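Local coordinates for protein 3-hydroxyacyl-CoA dehydrogenase (Brucella suis, PDB 4O5O) that probably catalyses the NAD-dependent interconversion of 3-hydroxyacyl-CoA and 3-oxoacyl-CoA thioesters, as a tetrameric short-chain dehydrogenase with a Rossmann fold, at residues V176-T180 / R193-I197; A28-M32 / Y234-H239. All blocks are in the same frame, centred on the assembly; numbering follows the deposited sequence. Where two conformers were deposited one is given.

Contact 1. Residues V176-T180 / R193-I197; sequences VAAMT and RVMTI
A helix lies against a strand of the central parallel sheet here: Thr-180 and Val-176 of helix 167-187 meet Thr-196 and Val-194 of strand 192-199, the strand that follows this helix in the Rossmann fold of a short-chain dehydrogenase. The two short axes come within 8.1 Å and run roughly antiparallel, at 150°, as expected when a helix returns the chain to the start of the next parallel strand. Alternation along the strand turns Val-194 and Thr-196 to the helix and Met-195 to the other face of the sheet, where it packs on Ile-241. Small beta-branched residues suit so close an approach. The methyl CG2 of Thr-180 sits 3.5 Å from Val-194 O, and CG1 of Val-176 comes to 4.3 Å from CG2 of Thr-196. Asn-153 and Val-251, on the strands flanking 192-199, also touch Thr-196. The buried hydroxyls are satisfied by a relay: Thr-196 OG1 donates to Thr-180 OG1 at 2.7 Å. With OG1 beside its own backbone N (chi1 -48°), Thr-180 in turn donates to Ala-177 O at 2.8 Å, its oxygen standing 36° out of that carbonyl's plane.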
ATOM      1  N   VAL B 176      12.587   2.315  -7.068  1.00  4.93           N
ATOM      2  CA  VAL B 176      12.038   2.330  -8.411  1.00  4.87           C
ATOM      3  C   VAL B 176      10.511   2.506  -8.349  1.00  5.18           C
ATOM      4  O   VAL B 176       9.933   3.317  -9.056  1.00  5.89           O
ATOM      5  CB  VAL B 176      12.387   1.035  -9.166  1.00  4.96           C
ATOM      6  CG1 VAL B 176      11.592   0.946 -10.463  1.00  5.25           C
ATOM      7  CG2 VAL B 176      13.888   0.958  -9.451  1.00  6.27           C
ATOM      8  N   ALA B 177       9.860   1.722  -7.491  1.00  4.63           N
ATOM      9  CA  ALA B 177       8.417   1.786  -7.383  1.00  4.98           C
ATOM     10  C   ALA B 177       7.935   3.199  -7.020  1.00  4.84           C
ATOM     11  O   ALA B 177       7.011   3.743  -7.639  1.00  4.79           O
ATOM     12  CB  ALA B 177       7.892   0.767  -6.387  1.00  5.50           C
ATOM     13  N   ALA B 178       8.586   3.812  -6.032  1.00  5.22           N
ATOM     14  CA  ALA B 178       8.159   5.125  -5.499  1.00  5.33           C
ATOM     15  C   ALA B 178       8.358   6.271  -6.472  1.00  6.04           C
ATOM     16  O   ALA B 178       7.690   7.272  -6.360  1.00  6.58           O
ATOM     17  CB  ALA B 178       8.835   5.427  -4.165  1.00  6.93           C
ATOM     18  N   MET B 179       9.330   6.143  -7.372  1.00  6.46           N
ATOM     19  CA  MET B 179       9.592   7.108  -8.425  1.00  7.77           C
ATOM     20  C   MET B 179       8.472   7.213  -9.448  1.00  5.65           C
ATOM     21  O   MET B 179       8.392   8.207 -10.179  1.00  6.37           O
ATOM     22  CB  MET B 179      10.823   6.693  -9.278  1.00 14.84           C
ATOM     23  CG  MET B 179      12.148   6.881  -8.679  1.00 18.80           C
ATOM     24  SD  MET B 179      13.293   7.046 -10.038  1.00  9.37           S
ATOM     25  CE  MET B 179      13.409   5.481 -10.912  1.00  9.33           C
ATOM     26  N   THR B 180       7.708   6.136  -9.610  1.00  5.34           N
ATOM     27  CA  THR B 180       6.812   6.036 -10.758  1.00  5.21           C
ATOM     28  C   THR B 180       5.899   7.283 -10.801  1.00  5.03           C
ATOM     29  O   THR B 180       5.729   7.904 -11.855  1.00  6.36           O
ATOM     30  CB  THR B 180       5.984   4.754 -10.711  1.00  6.92           C
ATOM     31  OG1 THR B 180       6.820   3.642 -10.435  1.00  7.86           O
ATOM     32  CG2 THR B 180       5.252   4.525 -12.006  1.00  7.08           C
ATOM     33  N   ARG B 193       4.042   8.273 -20.762  1.00  5.90           N
ATOM     34  CA  ARG B 193       3.573   7.483 -19.608  1.00  5.61           C
ATOM     35  C   ARG B 193       4.722   6.769 -18.920  1.00  5.75           C
ATOM     36  O   ARG B 193       5.745   6.448 -19.565  1.00  6.75           O
ATOM     37  CB  ARG B 193       2.529   6.458 -20.076  1.00  6.05           C
ATOM     38  CG  ARG B 193       1.221   7.085 -20.502  1.00  6.68           C
ATOM     39  CD  ARG B 193       0.130   6.082 -20.738  1.00  6.48           C
ATOM     40  NE  ARG B 193       0.407   5.272 -21.914  1.00  7.95           N
ATOM     41  CZ  ARG B 193       0.502   3.942 -21.977  1.00  6.64           C
ATOM     42  NH1 ARG B 193       0.342   3.166 -20.910  1.00  7.42           N
ATOM     43  NH2 ARG B 193       0.743   3.370 -23.134  1.00  8.96           N
ATOM     44  N   VAL B 194       4.541   6.514 -17.622  1.00  6.20           N
ATOM     45  CA  VAL B 194       5.545   5.852 -16.815  1.00  5.56           C
ATOM     46  C   VAL B 194       4.819   4.842 -15.948  1.00  5.00           C
ATOM     47  O   VAL B 194       3.927   5.203 -15.161  1.00  5.66           O
ATOM     48  CB  VAL B 194       6.323   6.855 -15.940  1.00  7.42           C
ATOM     49  CG1 VAL B 194       7.451   6.159 -15.207  1.00  7.64           C
ATOM     50  CG2 VAL B 194       6.861   8.002 -16.774  1.00  8.02           C
ATOM     51  N   MET B 195       5.222   3.576 -16.111  1.00  5.34           N
ATOM     52  CA  MET B 195       4.649   2.449 -15.399  1.00  5.38           C
ATOM     53  C   MET B 195       5.726   1.563 -14.847  1.00  4.61           C
ATOM     54  O   MET B 195       6.852   1.549 -15.346  1.00  4.57           O
ATOM     55  CB  MET B 195       3.809   1.611 -16.352  1.00  5.35           C
ATOM     56  CG  MET B 195       2.448   2.207 -16.673  1.00  5.55           C
ATOM     57  SD  MET B 195       1.303   2.142 -15.309  1.00  5.84           S
ATOM     58  CE  MET B 195       1.254   0.380 -14.962  1.00  6.43           C
ATOM     59  N   THR B 196       5.359   0.787 -13.841  1.00  4.92           N
ATOM     60  CA  THR B 196       6.278  -0.167 -13.218  1.00  5.18           C
ATOM     61  C   THR B 196       5.621  -1.509 -13.067  1.00  4.88           C
ATOM     62  O   THR B 196       4.455  -1.592 -12.708  1.00  5.52           O
ATOM     63  CB  THR B 196       6.747   0.372 -11.855  1.00  6.20           C
ATOM     64  OG1 THR B 196       7.482   1.565 -12.108  1.00  7.38           O
ATOM     65  CG2 THR B 196       7.632  -0.613 -11.097  1.00  6.83           C
ATOM     66  N   ILE B 197       6.365  -2.566 -13.388  1.00  5.13           N
ATOM     67  CA  ILE B 197       5.946  -3.934 -13.104  1.00  5.18           C
ATOM     68  C   ILE B 197       6.778  -4.444 -11.943  1.00  4.86           C
ATOM     69  O   ILE B 197       8.006  -4.243 -11.938  1.00  5.28           O
ATOM     70  CB  ILE B 197       6.132  -4.879 -14.315  1.00  5.45           C
ATOM     71  CG1 ILE B 197       5.328  -4.419 -15.535  1.00  5.87           C
ATOM     72  CG2 ILE B 197       5.804  -6.314 -13.962  1.00  5.92           C
ATOM     73  CD1 ILE B 197       5.672  -5.080 -16.866  1.00  7.50           C
TER

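Contact 2. Residues A28-M32 / Y234-H239; sequences AVSKM and YAALVH
The methyl group of Ala-235 presses onto the backbone of helix 24-35, its CB 3.5 Å from Ala-28 O, with Val-29 and Met-32 closing round it. Alanine suits this place: its single methyl lets CA of Val-29 and CA of Ala-235 come within 4.7 Å of each other. Both branches of Val-29 are used. CG2 meets the edge of the Tyr-234 ring, lying near the ring plane at 3.5 Å from CE1, while CG1 reaches CG1 of Val-238 at 4.1 Å. Met-32 supplies the flexible piece: its CB lies against the methyl of Ala-235, its CG is anti to the backbone N (chi1 176°), and bends at chi2 and chi3 then bring SD to the His-239 ring and CE back towards the Ala-235 carbonyl. Its SD lies 3.6 Å from His-239 ND1 and approaches the imidazole obliquely, 34° off the ring normal, in a sulfur-aromatic contact. Its terminal CE comes to 3.6 Å from Ala-235 O, a carbonyl already bound by the backbone N of His-239.

The axes of 28-32 and 234-239 cross at -55°, and both helices lie on one face of the Rossmann sheet. Helix 24-35 follows the first strand and bears part of a sequence pattern that resembles the glycine-rich dinucleotide-binding turn; helix 231-243 comes near the end of the chain. Beneath them, Val-92 of strand 90-93 touches Val-29, Tyr-234 and Val-238, so valines and the tyrosine ring pack together between the helices and the sheet. Tyr-234 reaches further in, packing on Ile-197 and Pro-199, and its OH is hydrogen-bonded to Thr-154 OG1. Further out, Ile-11 touches His-239, and Ala-236 packs on His-5 of a neighbouring subunit.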
ATOM      1  N   ALA B  28      13.233 -11.523 -23.144  1.00  7.38           N
ATOM      2  CA  ALA B  28      11.853 -11.871 -23.482  1.00  8.71           C
ATOM      3  C   ALA B  28      11.110 -10.661 -24.041  1.00  8.52           C
ATOM      4  O   ALA B  28      10.329 -10.773 -24.991  1.00  8.83           O
ATOM      5  CB  ALA B  28      11.139 -12.437 -22.277  1.00  9.42           C
ATOM      6  N   VAL B  29      11.353  -9.482 -23.472  1.00  7.93           N
ATOM      7  CA  VAL B  29      10.747  -8.265 -24.006  1.00  7.36           C
ATOM      8  C   VAL B  29      11.251  -8.020 -25.426  1.00  7.76           C
ATOM      9  O   VAL B  29      10.467  -7.662 -26.311  1.00  8.73           O
ATOM     10  CB  VAL B  29      10.992  -7.033 -23.104  1.00  7.66           C
ATOM     11  CG1 VAL B  29      10.347  -5.793 -23.710  1.00  9.08           C
ATOM     12  CG2 VAL B  29      10.400  -7.277 -21.734  1.00  8.38           C
ATOM     13  N   SER B  30      12.536  -8.229 -25.656  1.00  8.06           N
ATOM     14  CA  SER B  30      13.122  -7.985 -26.962  0.50  8.22           C
ATOM     15  C   SER B  30      12.485  -8.917 -28.007  1.00  9.72           C
ATOM     16  O   SER B  30      12.153  -8.500 -29.111  1.00 10.52           O
ATOM     17  CB  SER B  30      14.639  -8.209 -26.885  0.50  5.95           C
ATOM     18  OG  SER B  30      15.268  -7.307 -25.985  0.50  4.23           O
ATOM     19  N   LYS B  31      12.291 -10.181 -27.635  1.00  8.96           N
ATOM     20  CA  LYS B  31      11.680 -11.181 -28.555  1.00  9.82           C
ATOM     21  C   LYS B  31      10.223 -10.788 -28.847  1.00  9.48           C
ATOM     22  O   LYS B  31       9.773 -10.799 -30.001  1.00 11.48           O
ATOM     23  CB  LYS B  31      11.783 -12.585 -27.961  1.00 10.86           C
ATOM     24  CG  LYS B  31      11.179 -13.700 -28.798  1.00 17.98           C
ATOM     25  CD  LYS B  31      11.345 -15.082 -28.161  1.00 21.45           C
ATOM     26  CE  LYS B  31      10.681 -16.184 -29.008  1.00 31.19           C
ATOM     27  NZ  LYS B  31      10.939 -17.568 -28.512  1.00 43.79           N
ATOM     28  N   MET B  32       9.478 -10.446 -27.798  1.00  9.68           N
ATOM     29  CA  MET B  32       8.095 -10.014 -27.951  1.00 10.75           C
ATOM     30  C   MET B  32       7.982  -8.819 -28.903  1.00 10.53           C
ATOM     31  O   MET B  32       7.149  -8.812 -29.823  1.00 12.55           O
ATOM     32  CB  MET B  32       7.531  -9.642 -26.577  1.00 10.67           C
ATOM     33  CG  MET B  32       6.120  -9.071 -26.565  1.00 11.01           C
ATOM     34  SD  MET B  32       5.955  -7.334 -27.004  1.00 11.79           S
ATOM     35  CE  MET B  32       6.841  -6.541 -25.681  1.00 11.14           C
ATOM     36  N   TYR B 234       5.929 -11.835 -18.499  1.00  6.17           N
ATOM     37  CA  TYR B 234       6.320 -10.472 -18.135  1.00  6.49           C
ATOM     38  C   TYR B 234       6.243  -9.610 -19.404  1.00  6.79           C
ATOM     39  O   TYR B 234       5.719  -8.499 -19.404  1.00  6.97           O
ATOM     40  CB  TYR B 234       7.736 -10.481 -17.524  1.00  7.67           C
ATOM     41  CG  TYR B 234       8.352  -9.123 -17.352  1.00  8.63           C
ATOM     42  CD1 TYR B 234       9.070  -8.551 -18.387  1.00 10.03           C
ATOM     43  CD2 TYR B 234       8.194  -8.387 -16.186  1.00  8.07           C
ATOM     44  CE1 TYR B 234       9.606  -7.299 -18.281  1.00 10.18           C
ATOM     45  CE2 TYR B 234       8.736  -7.098 -16.076  1.00  8.47           C
ATOM     46  CZ  TYR B 234       9.456  -6.581 -17.138  1.00  8.20           C
ATOM     47  OH  TYR B 234      10.024  -5.321 -17.121  1.00 11.41           O
ATOM     48  N   ALA B 235       6.812 -10.123 -20.486  1.00  6.99           N
ATOM     49  CA  ALA B 235       6.793  -9.392 -21.759  1.00  6.06           C
ATOM     50  C   ALA B 235       5.374  -9.134 -22.258  1.00  6.38           C
ATOM     51  O   ALA B 235       5.115  -8.089 -22.870  1.00  6.78           O
ATOM     52  CB  ALA B 235       7.597 -10.129 -22.826  1.00  8.13           C
ATOM     53  N   ALA B 236       4.455 -10.076 -22.012  1.00  6.20           N
ATOM     54  CA  ALA B 236       3.048  -9.874 -22.386  1.00  7.07           C
ATOM     55  C   ALA B 236       2.413  -8.705 -21.630  1.00  7.31           C
ATOM     56  O   ALA B 236       1.658  -7.915 -22.203  1.00  6.90           O
ATOM     57  CB  ALA B 236       2.263 -11.153 -22.143  1.00  8.03           C
ATOM     58  N   LEU B 237       2.749  -8.561 -20.346  1.00  7.09           N
ATOM     59  CA  LEU B 237       2.265  -7.418 -19.582  1.00  6.86           C
ATOM     60  C   LEU B 237       2.876  -6.116 -20.105  1.00  6.66           C
ATOM     61  O   LEU B 237       2.199  -5.093 -20.194  1.00  6.65           O
ATOM     62  CB  LEU B 237       2.505  -7.641 -18.087  1.00  5.88           C
ATOM     63  CG  LEU B 237       2.046  -6.489 -17.176  1.00  6.01           C
ATOM     64  CD1 LEU B 237       0.558  -6.181 -17.390  1.00  7.43           C
ATOM     65  CD2 LEU B 237       2.335  -6.767 -15.708  1.00  6.14           C
ATOM     66  N   VAL B 238       4.166  -6.152 -20.442  1.00  6.56           N
ATOM     67  CA  VAL B 238       4.804  -4.980 -21.047  1.00  7.54           C
ATOM     68  C   VAL B 238       4.029  -4.584 -22.316  1.00  7.05           C
ATOM     69  O   VAL B 238       3.690  -3.413 -22.537  1.00  7.25           O
ATOM     70  CB  VAL B 238       6.274  -5.273 -21.407  1.00  7.53           C
ATOM     71  CG1 VAL B 238       6.840  -4.197 -22.339  1.00  8.62           C
ATOM     72  CG2 VAL B 238       7.098  -5.420 -20.121  1.00  8.44           C
ATOM     73  N   HIS B 239       3.714  -5.577 -23.134  1.00  7.03           N
ATOM     74  CA  HIS B 239       2.970  -5.308 -24.367  1.00  8.40           C
ATOM     75  C   HIS B 239       1.607  -4.655 -24.053  1.00  6.74           C
ATOM     76  O   HIS B 239       1.225  -3.675 -24.704  1.00  8.37           O
ATOM     77  CB  HIS B 239       2.782  -6.642 -25.090  1.00 10.29           C
ATOM     78  CG  HIS B 239       2.324  -6.524 -26.510  1.00 15.00           C
ATOM     79  ND1 HIS B 239       2.358  -7.585 -27.388  1.00 19.90           N
ATOM     80  CD2 HIS B 239       1.914  -5.457 -27.227  1.00 19.42           C
ATOM     81  CE1 HIS B 239       1.911  -7.191 -28.568  1.00 23.80           C
ATOM     82  NE2 HIS B 239       1.637  -5.902 -28.497  1.00 26.24           N
TER

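Contacts 1 and 2 have centres about 17 Å apart; helix 167-187 of contact 1 and the two helices of contact 2 lie on opposite faces of the seven-stranded parallel sheet. Strand 192-199 mediates between them: Val-194 and Thr-196 serve contact 1, while Ile-197 points to the other face and touches contact 2, its CD1 3.6 Å from CG2 of Val-238. Along the chain, 28-32 comes first, then both segments of contact 1, then 234-239. Contact 1 is therefore local, joining a helix to the strand just after it, whereas contact 2 brings together helices some 200 residues apart. They sample the two helical layers of the Rossmann fold, and contact 2 joins its early and late parts.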